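Protein LEC-6 (Caenorhabditis elegans, PDB 3VV1) is a galectin, a lectin that binds a galactose-fucose disaccharide in its carbohydrate pocket. Local coordinates at residues Arg49-Thr55 against Val151-His157; Glu81-Asn86 against Glu97-Pro103. All coordinates share one frame; numbering follows the deposited sequence.

In the fold
Both contacts pair antiparallel strands of one galectin beta sandwich, but in different sheets. Interaction 1 joins 46-54 to 151-159 in the sheet without sugar; interaction 2 joins 83-90 to 98-100 at the edge of the sheet that carries the glycan. Their centres lie about 18 Å apart, and along the chain interaction 2 is nested within the loop closed by interaction 1. Half of the touching residues in interaction 1 are buried, and Leu50, Leu52 and Val151 pack on Phe61 or Ile63 of strand 60-66 in the other sheet. Interaction 2 is more open: a network of Glu81, Glu97 and Arg99 meets fucose and galactose, while Val84 and Asn86 face the interior.

Interaction 1: residues Arg49-Thr55 against Val151-His157; sequences RLVLLPT and VHVHSAH
Leu52 holds CG anti to its carbonyl carbon (chi1 -51°), which lays CD2 alongside Val153, 3.6 Å from CG2 of that valine. Ser155 sets OG between its own N and carbonyl carbon, and there the hydroxyl rests 3.3 Å from Val51 CG2 while donating to a water that in turn donates to Arg49 O. The two segments form an antiparallel pair in the galectin sandwich, broken by a classic beta bulge: His154 and Ser155 both face Val51. Val51 O therefore takes two N-H groups, a short bond from His154 N at 2.8 Å and a longer one from Ser155 N at 3.3 Å, the latter on a lone pair. On the face turned to strand 60-66, Leu50 CD2 meets Ala156 CB at 3.5 Å and Leu52 CB leans on Val151 CG2; Ile63 touches Leu50, Phe61 touches Leu52 and Val151, and Ala156 packs on Phe24 of the second subunit. On the other face His154 runs beside Val51, whose CB lies in the plane of the imidazole at its edge. At the far end the Arg49 guanidinium reaches over His157 CB, its plane 33° from the imidazole, with Arg49 NH2 3.3 Å from His157 ND1. Because Val51 O accepts from both His154 N and Ser155 N, the bulge shifts the register without costing the strand its backbone bonding.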
# COMPACT_ATOMS: atom_id res chain seq x y z
N ARG A 49 8.83 -8.94 1.91
CA ARG A 49 9.19 -10.08 1.08
C ARG A 49 9.59 -9.54 -0.29
O ARG A 49 8.77 -8.83 -0.95
CB ARG A 49 8.03 -11.06 0.93
CG ARG A 49 8.41 -12.22 0.01
CD ARG A 49 7.50 -13.46 0.15
NE ARG A 49 6.11 -13.04 0.18
CZ ARG A 49 5.45 -12.58 -0.89
NH1 ARG A 49 6.08 -12.52 -2.07
NH2 ARG A 49 4.20 -12.17 -0.79
N LEU A 50 10.80 -9.92 -0.74
CA LEU A 50 11.31 -9.50 -2.04
C LEU A 50 11.60 -10.71 -2.86
O LEU A 50 12.15 -11.69 -2.31
CB LEU A 50 12.62 -8.75 -1.81
CG LEU A 50 12.50 -7.47 -0.99
CD1 LEU A 50 13.92 -6.99 -0.70
CD2 LEU A 50 11.73 -6.41 -1.75
N VAL A 51 11.24 -10.69 -4.14
CA VAL A 51 11.76 -11.78 -5.02
C VAL A 51 12.76 -11.05 -5.89
O VAL A 51 12.40 -10.04 -6.54
CB VAL A 51 10.64 -12.40 -5.86
CG1 VAL A 51 11.25 -13.42 -6.87
CG2 VAL A 51 9.66 -13.13 -4.91
N LEU A 52 13.99 -11.52 -5.85
CA LEU A 52 15.13 -10.77 -6.42
C LEU A 52 16.02 -11.65 -7.27
O LEU A 52 16.08 -12.86 -7.11
CB LEU A 52 16.04 -10.23 -5.27
CG LEU A 52 15.55 -9.46 -4.11
CD1 LEU A 52 16.65 -9.29 -3.10
CD2 LEU A 52 15.09 -8.10 -4.70
N LEU A 53 16.69 -11.02 -8.23
CA LEU A 53 17.68 -11.70 -9.07
C LEU A 53 18.95 -10.82 -9.03
O LEU A 53 18.97 -9.76 -9.64
CB LEU A 53 17.14 -11.80 -10.53
CG LEU A 53 18.09 -12.26 -11.63
CD1 LEU A 53 18.24 -13.74 -11.60
CD2 LEU A 53 17.51 -11.94 -13.03
N PRO A 54 20.00 -11.24 -8.29
CA PRO A 54 21.23 -10.45 -8.30
C PRO A 54 21.77 -10.48 -9.72
O PRO A 54 21.67 -11.52 -10.40
CB PRO A 54 22.15 -11.23 -7.34
CG PRO A 54 21.23 -12.04 -6.48
CD PRO A 54 20.15 -12.46 -7.45
N THR A 55 22.34 -9.37 -10.19
CA THR A 55 22.83 -9.28 -11.60
C THR A 55 24.35 -9.07 -11.59
O THR A 55 24.94 -8.84 -10.53
CB THR A 55 22.19 -8.11 -12.38
OG1 THR A 55 22.69 -6.88 -11.82
CG2 THR A 55 20.65 -8.17 -12.35
N VAL A 151 21.03 -5.66 -8.81
CA VAL A 151 19.90 -6.54 -8.44
C VAL A 151 18.68 -6.13 -9.24
O VAL A 151 18.45 -4.95 -9.45
CB VAL A 151 19.63 -6.53 -6.94
CG1 VAL A 151 19.14 -5.15 -6.45
CG2 VAL A 151 18.66 -7.70 -6.59
N HIS A 152 17.93 -7.15 -9.69
CA HIS A 152 16.64 -6.92 -10.31
C HIS A 152 15.59 -7.31 -9.30
O HIS A 152 15.65 -8.41 -8.73
CB HIS A 152 16.57 -7.85 -11.52
CG HIS A 152 15.16 -7.97 -12.04
ND1 HIS A 152 14.52 -6.92 -12.61
CD2 HIS A 152 14.20 -8.98 -11.87
CE1 HIS A 152 13.23 -7.28 -12.86
NE2 HIS A 152 13.07 -8.55 -12.45
N VAL A 153 14.61 -6.42 -9.08
CA VAL A 153 13.52 -6.75 -8.14
C VAL A 153 12.32 -7.21 -8.98
O VAL A 153 11.67 -6.41 -9.69
CB VAL A 153 13.15 -5.51 -7.26
CG1 VAL A 153 12.02 -5.88 -6.32
CG2 VAL A 153 14.37 -5.08 -6.43
N HIS A 154 11.96 -8.49 -8.83
CA HIS A 154 10.76 -8.98 -9.47
C HIS A 154 9.51 -8.54 -8.68
O HIS A 154 8.49 -8.16 -9.30
CB HIS A 154 10.79 -10.52 -9.54
CG HIS A 154 9.45 -11.09 -9.89
ND1 HIS A 154 8.90 -10.96 -11.13
CD2 HIS A 154 8.52 -11.74 -9.11
CE1 HIS A 154 7.65 -11.52 -11.13
NE2 HIS A 154 7.41 -11.99 -9.90
N SER A 155 9.54 -8.65 -7.34
CA SER A 155 8.32 -8.25 -6.56
C SER A 155 8.72 -7.80 -5.20
O SER A 155 9.78 -8.20 -4.68
CB SER A 155 7.30 -9.41 -6.47
OG SER A 155 7.83 -10.55 -5.80
N ALA A 156 7.91 -6.90 -4.62
CA ALA A 156 8.14 -6.42 -3.26
C ALA A 156 6.79 -6.32 -2.53
O ALA A 156 5.84 -5.75 -3.13
CB ALA A 156 8.85 -5.07 -3.31
N HIS A 157 6.73 -6.85 -1.29
CA HIS A 157 5.48 -6.94 -0.54
C HIS A 157 5.73 -6.62 0.87
O HIS A 157 6.72 -7.10 1.43
CB HIS A 157 4.94 -8.36 -0.65
CG HIS A 157 3.79 -8.66 0.30
ND1 HIS A 157 3.71 -9.63 1.26
CD2 HIS A 157 2.59 -7.97 0.36
CE1 HIS A 157 2.49 -9.55 1.84
NE2 HIS A 157 1.81 -8.52 1.32
O HOH W 1 7.15 -10.10 -3.17

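Interaction 2: residues Glu81-Asn86 against Glu97-Pro103. With FUC (alpha-L-fucopyranose), chain C; GAL (beta-D-galactopyranose), chain B.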
# COMPACT_ATOMS: atom_id res chain seq x y z
N GLU A 81 33.51 -9.36 -2.21
CA GLU A 81 34.08 -9.84 -0.94
C GLU A 81 33.60 -11.26 -0.53
O GLU A 81 34.16 -11.85 0.40
CB GLU A 81 33.83 -8.88 0.21
CG GLU A 81 34.52 -7.54 0.01
CD GLU A 81 34.41 -6.61 1.18
OE1 GLU A 81 33.54 -6.78 2.04
OE2 GLU A 81 35.21 -5.69 1.21
N GLY A 82 32.58 -11.81 -1.20
CA GLY A 82 32.01 -13.11 -0.81
C GLY A 82 31.37 -13.06 0.59
O GLY A 82 31.58 -13.96 1.40
N ALA A 83 30.54 -12.04 0.84
CA ALA A 83 29.94 -11.87 2.15
C ALA A 83 28.68 -11.10 2.06
O ALA A 83 28.47 -10.36 1.08
CB ALA A 83 30.90 -11.12 3.06
N VAL A 84 27.84 -11.27 3.08
CA VAL A 84 26.81 -10.25 3.40
C VAL A 84 27.27 -9.42 4.56
O VAL A 84 27.78 -9.97 5.54
CB VAL A 84 25.42 -10.92 3.69
CG1 VAL A 84 24.50 -9.94 4.40
CG2 VAL A 84 24.79 -11.34 2.37
N VAL A 85 27.13 -8.08 4.46
CA VAL A 85 27.49 -7.19 5.57
C VAL A 85 26.21 -6.51 6.01
O VAL A 85 25.53 -5.91 5.16
CB VAL A 85 28.52 -6.14 5.14
CG1 VAL A 85 28.72 -5.12 6.28
CG2 VAL A 85 29.83 -6.87 4.83
N ASN A 86 25.84 -6.62 7.28
CA ASN A 86 24.75 -5.83 7.82
C ASN A 86 25.31 -4.72 8.70
O ASN A 86 26.28 -4.90 9.44
CB ASN A 86 23.89 -6.70 8.73
CG ASN A 86 23.03 -7.70 7.96
OD1 ASN A 86 22.71 -7.47 6.81
ND2 ASN A 86 22.60 -8.77 8.63
N GLU A 97 29.89 -3.53 11.84
CA GLU A 97 29.38 -4.46 10.84
C GLU A 97 29.16 -5.86 11.46
O GLU A 97 29.98 -6.35 12.27
CB GLU A 97 30.37 -4.62 9.69
CG GLU A 97 30.48 -3.34 8.89
CD GLU A 97 31.50 -3.46 7.75
OE1 GLU A 97 32.34 -4.39 7.76
OE2 GLU A 97 31.47 -2.56 6.90
N ASP A 98 28.06 -6.49 11.03
CA ASP A 98 27.89 -7.94 11.21
C ASP A 98 28.21 -8.57 9.86
O ASP A 98 27.59 -8.19 8.83
CB ASP A 98 26.45 -8.36 11.56
CG ASP A 98 26.00 -7.92 12.93
OD1 ASP A 98 26.85 -7.63 13.80
OD2 ASP A 98 24.74 -7.93 13.12
N ARG A 99 29.11 -9.54 9.84
CA ARG A 99 29.47 -10.18 8.57
C ARG A 99 28.96 -11.61 8.54
O ARG A 99 29.15 -12.34 9.50
CB ARG A 99 30.97 -10.14 8.36
CG ARG A 99 31.40 -8.68 8.24
CD ARG A 99 32.85 -8.41 7.85
NE ARG A 99 33.10 -8.71 6.45
CZ ARG A 99 33.35 -7.82 5.49
NH1 ARG A 99 33.36 -6.51 5.70
NH2 ARG A 99 33.56 -8.25 4.28
N HIS A 100 28.38 -12.02 7.41
CA HIS A 100 27.80 -13.37 7.22
C HIS A 100 28.29 -13.90 5.91
O HIS A 100 28.84 -13.14 5.06
CB HIS A 100 26.26 -13.25 7.14
CG HIS A 100 25.70 -12.66 8.39
ND1 HIS A 100 25.53 -13.40 9.51
CD2 HIS A 100 25.25 -11.37 8.68
CE1 HIS A 100 24.99 -12.61 10.48
NE2 HIS A 100 24.84 -11.37 9.99
N ALA A 101 28.08 -15.17 5.71
CA ALA A 101 28.34 -15.76 4.40
C ALA A 101 27.37 -15.13 3.40
O ALA A 101 26.33 -14.53 3.76
CB ALA A 101 28.17 -17.26 4.45
N ASN A 102 27.73 -15.23 2.12
CA ASN A 102 26.85 -14.71 1.06
C ASN A 102 25.96 -15.86 0.59
O ASN A 102 26.48 -16.86 0.02
CB ASN A 102 27.69 -14.17 -0.11
CG ASN A 102 26.83 -13.53 -1.20
OD1 ASN A 102 25.60 -13.54 -1.13
ND2 ASN A 102 27.48 -13.04 -2.25
N PRO A 103 24.65 -15.76 0.83
CA PRO A 103 23.80 -16.88 0.46
C PRO A 103 23.37 -16.79 -1.00
O PRO A 103 22.64 -17.70 -1.49
CB PRO A 103 22.58 -16.67 1.35
CG PRO A 103 22.46 -15.16 1.48
CD PRO A 103 23.91 -14.67 1.51
C1 FUC C . 35.41 -1.48 2.47
C2 FUC C . 34.52 -2.54 3.26
C3 FUC C . 33.97 -1.93 4.59
C4 FUC C . 33.52 -0.45 4.48
C5 FUC C . 34.74 0.45 4.23
C6 FUC C . 34.21 1.86 4.10
O1 FUC C . 36.69 -2.01 2.17
O2 FUC C . 35.10 -3.96 3.40
O3 FUC C . 32.87 -2.72 4.88
O4 FUC C . 32.52 -0.29 3.35
O5 FUC C . 35.36 -0.00 2.96
C1 GAL B . 31.30 0.39 3.60
C2 GAL B . 30.57 0.58 2.24
C3 GAL B . 29.21 1.12 2.46
C4 GAL B . 28.46 0.23 3.47
C5 GAL B . 29.32 0.10 4.73
C6 GAL B . 28.61 -0.78 5.80
O2 GAL B . 31.32 1.49 1.46
O3 GAL B . 28.47 1.09 1.21
O4 GAL B . 28.21 -1.07 2.88
O5 GAL B . 30.54 -0.49 4.43
O6 GAL B . 29.46 -0.87 6.96
O HOH W 2 30.15 -16.61 1.46
O HOH W 3 23.35 -9.44 11.43
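Arg99 is gripped by two carboxylates: its NH2 donates to Glu81 OE1 at 2.7 Å, and its NH1 to Glu97 OE1 at 3.1 Å. This salt-bridge network sits on an antiparallel strand pair in the carbohydrate-recognition sheet of the galectin sandwich. Both acids lie near the guanidinium plane, but Glu81 OE1 is met from above its own carboxylate plane, whereas Glu97 OE1 is met on the syn side, still 33° out of the plane. Their other oxygens serve the sugar. Glu81 OE2 accepts from fucose O2 at 2.8 Å, and Glu97 OE2 from galactose O6 at 2.6 Å and from fucose O3, a bond of doubtful length. Arg99, itself a pocket residue, probably helps to position both acids; Arg78 salt-bridges Glu81 OE1 and hydrogen-bonds both sugars, and His74 and Asn87 also bond galactose.

Beneath the charges, Val85 CG2 lies over the centre of the guanidinium, 3.6 Å above its plane, and Val85 CG1 packs against CG and CD of Glu97. Two reciprocal backbone pairs, Val84 with His100 and Asn86 with Asp98, hold the strands together. On the opposite face Val84 CG2 touches Pro103 CD at 3.6 Å; Val84 also packs on Phe75, and Pro103 on Phe130 and Val125. Asn86 crosses His100 at about a right angle, and one water in the imidazole plane joins Asn86 ND2, Asp98 OD2 and His100 NE2, the last at 2.8 Å.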